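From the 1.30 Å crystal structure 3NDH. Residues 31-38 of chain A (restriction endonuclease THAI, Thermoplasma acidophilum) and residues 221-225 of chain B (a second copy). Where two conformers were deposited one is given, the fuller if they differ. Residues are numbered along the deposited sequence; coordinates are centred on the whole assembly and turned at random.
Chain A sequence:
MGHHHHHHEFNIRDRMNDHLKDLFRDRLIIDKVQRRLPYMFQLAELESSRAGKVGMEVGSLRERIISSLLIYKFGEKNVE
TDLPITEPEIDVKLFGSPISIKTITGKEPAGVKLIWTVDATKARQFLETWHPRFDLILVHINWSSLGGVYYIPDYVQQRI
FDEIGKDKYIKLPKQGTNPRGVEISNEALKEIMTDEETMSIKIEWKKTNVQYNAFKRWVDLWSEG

Chain A (31-38) DKVQRRLP
Chain B 221-225: LWSEG

The two stretches bury 383 Å² between them, both sides summed, with W222(B) contributing most. Residues 31-38(A) are helical, with a kink where the P38(A) nitrogen lacks a bond to the preceding turn; 221-224(B) are helical and G225(B), at phi -67°, is the C-terminal residue. The nearest CA atoms, K32(A) and G225(B), lie 6.4 Å apart.

K32(A) points toward chain B; chi1 m, chi2 off-well at -122°, and chi3 and chi4 t extend its ammonium to the chain terminus, where NZ donates to W222(B) O (2.9 Å) and salt-bridges G225(B) OXT (2.7 Å). R35(A) starts sideways, but m, t, m and chi4 103° bring its guanidinium edge to the carboxylate, whose charge both cations offset: NH1 to G225(B) O is 2.8 Å, and NH2 to G225(B) OXT a weak salt-bridging bond of 3.5 Å. R36(A), folded m, m, t, gives NE to G225(B) O at 2.8 Å and 171°; water 1 links its NH2 (3.0 Å) to E224(B) O (2.7 Å). An ideal CB on G225(B) would lie 3.0 Å from R36(A) CG, so glycine suits this tight place.

W222(B) CA-to-CB points sideways, but chi1 m and chi2 120° carry the six-membered ring to the helix, where buried V33(A) and L37(A) offer apolar surface. L37(A) (t, p) places CD1 at the ring edge, 3.7 Å from W222(B) CZ2; V33(A) (t) brings CG2 within 4.1 Å of W222(B) CH2. W222(B) NE1 is hydrogen-bonded elsewhere in the structure.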

# COMPACT_ATOMS: atom_id res chain seq x y z
N ASP A 31 5.87 -28.87 -2.56
CA ASP A 31 5.95 -29.17 -1.13
C ASP A 31 6.26 -27.91 -0.31
O ASP A 31 5.70 -27.72 0.78
CB ASP A 31 7.01 -30.25 -0.85
CG ASP A 31 6.60 -31.63 -1.35
OD1 ASP A 31 5.40 -31.88 -1.60
OD2 ASP A 31 7.49 -32.49 -1.48
N LYS A 32 7.14 -27.05 -0.82
CA LYS A 32 7.46 -25.83 -0.11
C LYS A 32 6.28 -24.86 -0.07
O LYS A 32 6.03 -24.22 0.96
CB LYS A 32 8.68 -25.15 -0.72
CG LYS A 32 9.94 -25.95 -0.52
CD LYS A 32 10.99 -25.20 0.19
CE LYS A 32 12.27 -25.99 0.22
NZ LYS A 32 13.29 -25.28 1.05
N VAL A 33 5.57 -24.71 -1.19
CA VAL A 33 4.42 -23.84 -1.25
C VAL A 33 3.33 -24.34 -0.31
O VAL A 33 2.77 -23.58 0.48
CB VAL A 33 3.90 -23.71 -2.70
CG1 VAL A 33 2.51 -23.09 -2.77
CG2 VAL A 33 4.89 -22.89 -3.53
N GLN A 34 3.04 -25.64 -0.37
CA GLN A 34 1.99 -26.20 0.46
C GLN A 34 2.32 -26.08 1.94
O GLN A 34 1.43 -25.81 2.76
CB GLN A 34 1.74 -27.67 0.07
CG GLN A 34 1.06 -27.76 -1.26
CD GLN A 34 0.67 -29.14 -1.68
OE1 GLN A 34 1.31 -30.12 -1.32
NE2 GLN A 34 -0.40 -29.22 -2.46
N ARG A 35 3.58 -26.29 2.29
CA ARG A 35 3.98 -26.23 3.69
C ARG A 35 4.21 -24.81 4.22
O ARG A 35 3.92 -24.55 5.39
CB ARG A 35 5.24 -27.07 3.90
CG ARG A 35 5.04 -28.55 3.73
CD ARG A 35 6.25 -29.35 4.20
NE ARG A 35 7.45 -29.06 3.40
CZ ARG A 35 8.47 -28.28 3.78
NH1 ARG A 35 8.48 -27.69 4.97
NH2 ARG A 35 9.49 -28.09 2.95
N ARG A 36 4.72 -23.91 3.38
CA ARG A 36 5.19 -22.60 3.87
C ARG A 36 4.54 -21.35 3.32
O ARG A 36 4.72 -20.28 3.91
CB ARG A 36 6.71 -22.49 3.66
CG ARG A 36 7.54 -23.58 4.29
CD ARG A 36 7.37 -23.66 5.77
NE ARG A 36 8.41 -24.45 6.40
CZ ARG A 36 8.44 -24.75 7.69
NH1 ARG A 36 7.45 -24.40 8.50
NH2 ARG A 36 9.47 -25.45 8.19
N LEU A 37 3.81 -21.41 2.20
CA LEU A 37 3.20 -20.18 1.71
C LEU A 37 2.26 -19.56 2.74
O LEU A 37 2.26 -18.34 2.90
CB LEU A 37 2.51 -20.33 0.35
CG LEU A 37 2.16 -19.01 -0.33
CD1 LEU A 37 3.41 -18.16 -0.67
CD2 LEU A 37 1.32 -19.24 -1.58
N PRO A 38 1.45 -20.35 3.45
CA PRO A 38 0.63 -19.71 4.49
C PRO A 38 1.43 -18.93 5.54
O PRO A 38 1.08 -17.78 5.85
CB PRO A 38 -0.15 -20.89 5.09
CG PRO A 38 -0.21 -21.87 3.97
CD PRO A 38 1.14 -21.78 3.32
N LEU B 221 14.05 -17.36 2.98
CA LEU B 221 13.01 -18.17 3.62
C LEU B 221 12.53 -19.30 2.71
O LEU B 221 12.27 -20.42 3.19
CB LEU B 221 11.82 -17.32 4.06
CG LEU B 221 12.12 -16.37 5.21
CD1 LEU B 221 10.84 -15.67 5.68
CD2 LEU B 221 12.76 -17.06 6.39
N TRP B 222 12.42 -19.08 1.42
CA TRP B 222 12.08 -20.19 0.52
C TRP B 222 13.11 -21.32 0.58
O TRP B 222 12.75 -22.50 0.62
CB TRP B 222 11.91 -19.72 -0.94
CG TRP B 222 10.57 -19.06 -1.19
CD1 TRP B 222 10.34 -17.78 -1.62
CD2 TRP B 222 9.28 -19.67 -1.03
NE1 TRP B 222 8.99 -17.55 -1.73
CE2 TRP B 222 8.32 -18.69 -1.37
CE3 TRP B 222 8.84 -20.93 -0.61
CZ2 TRP B 222 6.94 -18.95 -1.33
CZ3 TRP B 222 7.47 -21.20 -0.57
CH2 TRP B 222 6.54 -20.20 -0.92
N SER B 223 14.38 -20.95 0.58
CA SER B 223 15.45 -21.91 0.71
C SER B 223 15.39 -22.65 2.05
O SER B 223 15.56 -23.87 2.12
CB SER B 223 16.78 -21.18 0.55
OG SER B 223 17.88 -22.03 0.82
N GLU B 224 15.14 -21.91 3.12
CA GLU B 224 15.08 -22.52 4.46
C GLU B 224 13.85 -23.38 4.70
O GLU B 224 13.89 -24.30 5.52
CB GLU B 224 15.10 -21.44 5.53
CG GLU B 224 16.38 -20.66 5.62
CD GLU B 224 16.29 -19.56 6.65
OE1 GLU B 224 15.22 -19.42 7.28
OE2 GLU B 224 17.29 -18.85 6.86
N GLY B 225 12.77 -23.09 3.97
CA GLY B 225 11.45 -23.62 4.31
C GLY B 225 11.29 -25.10 4.16
O GLY B 225 10.35 -25.64 4.76
OXT GLY B 225 12.04 -25.79 3.43
O HOH W 1 12.41 -25.42 7.45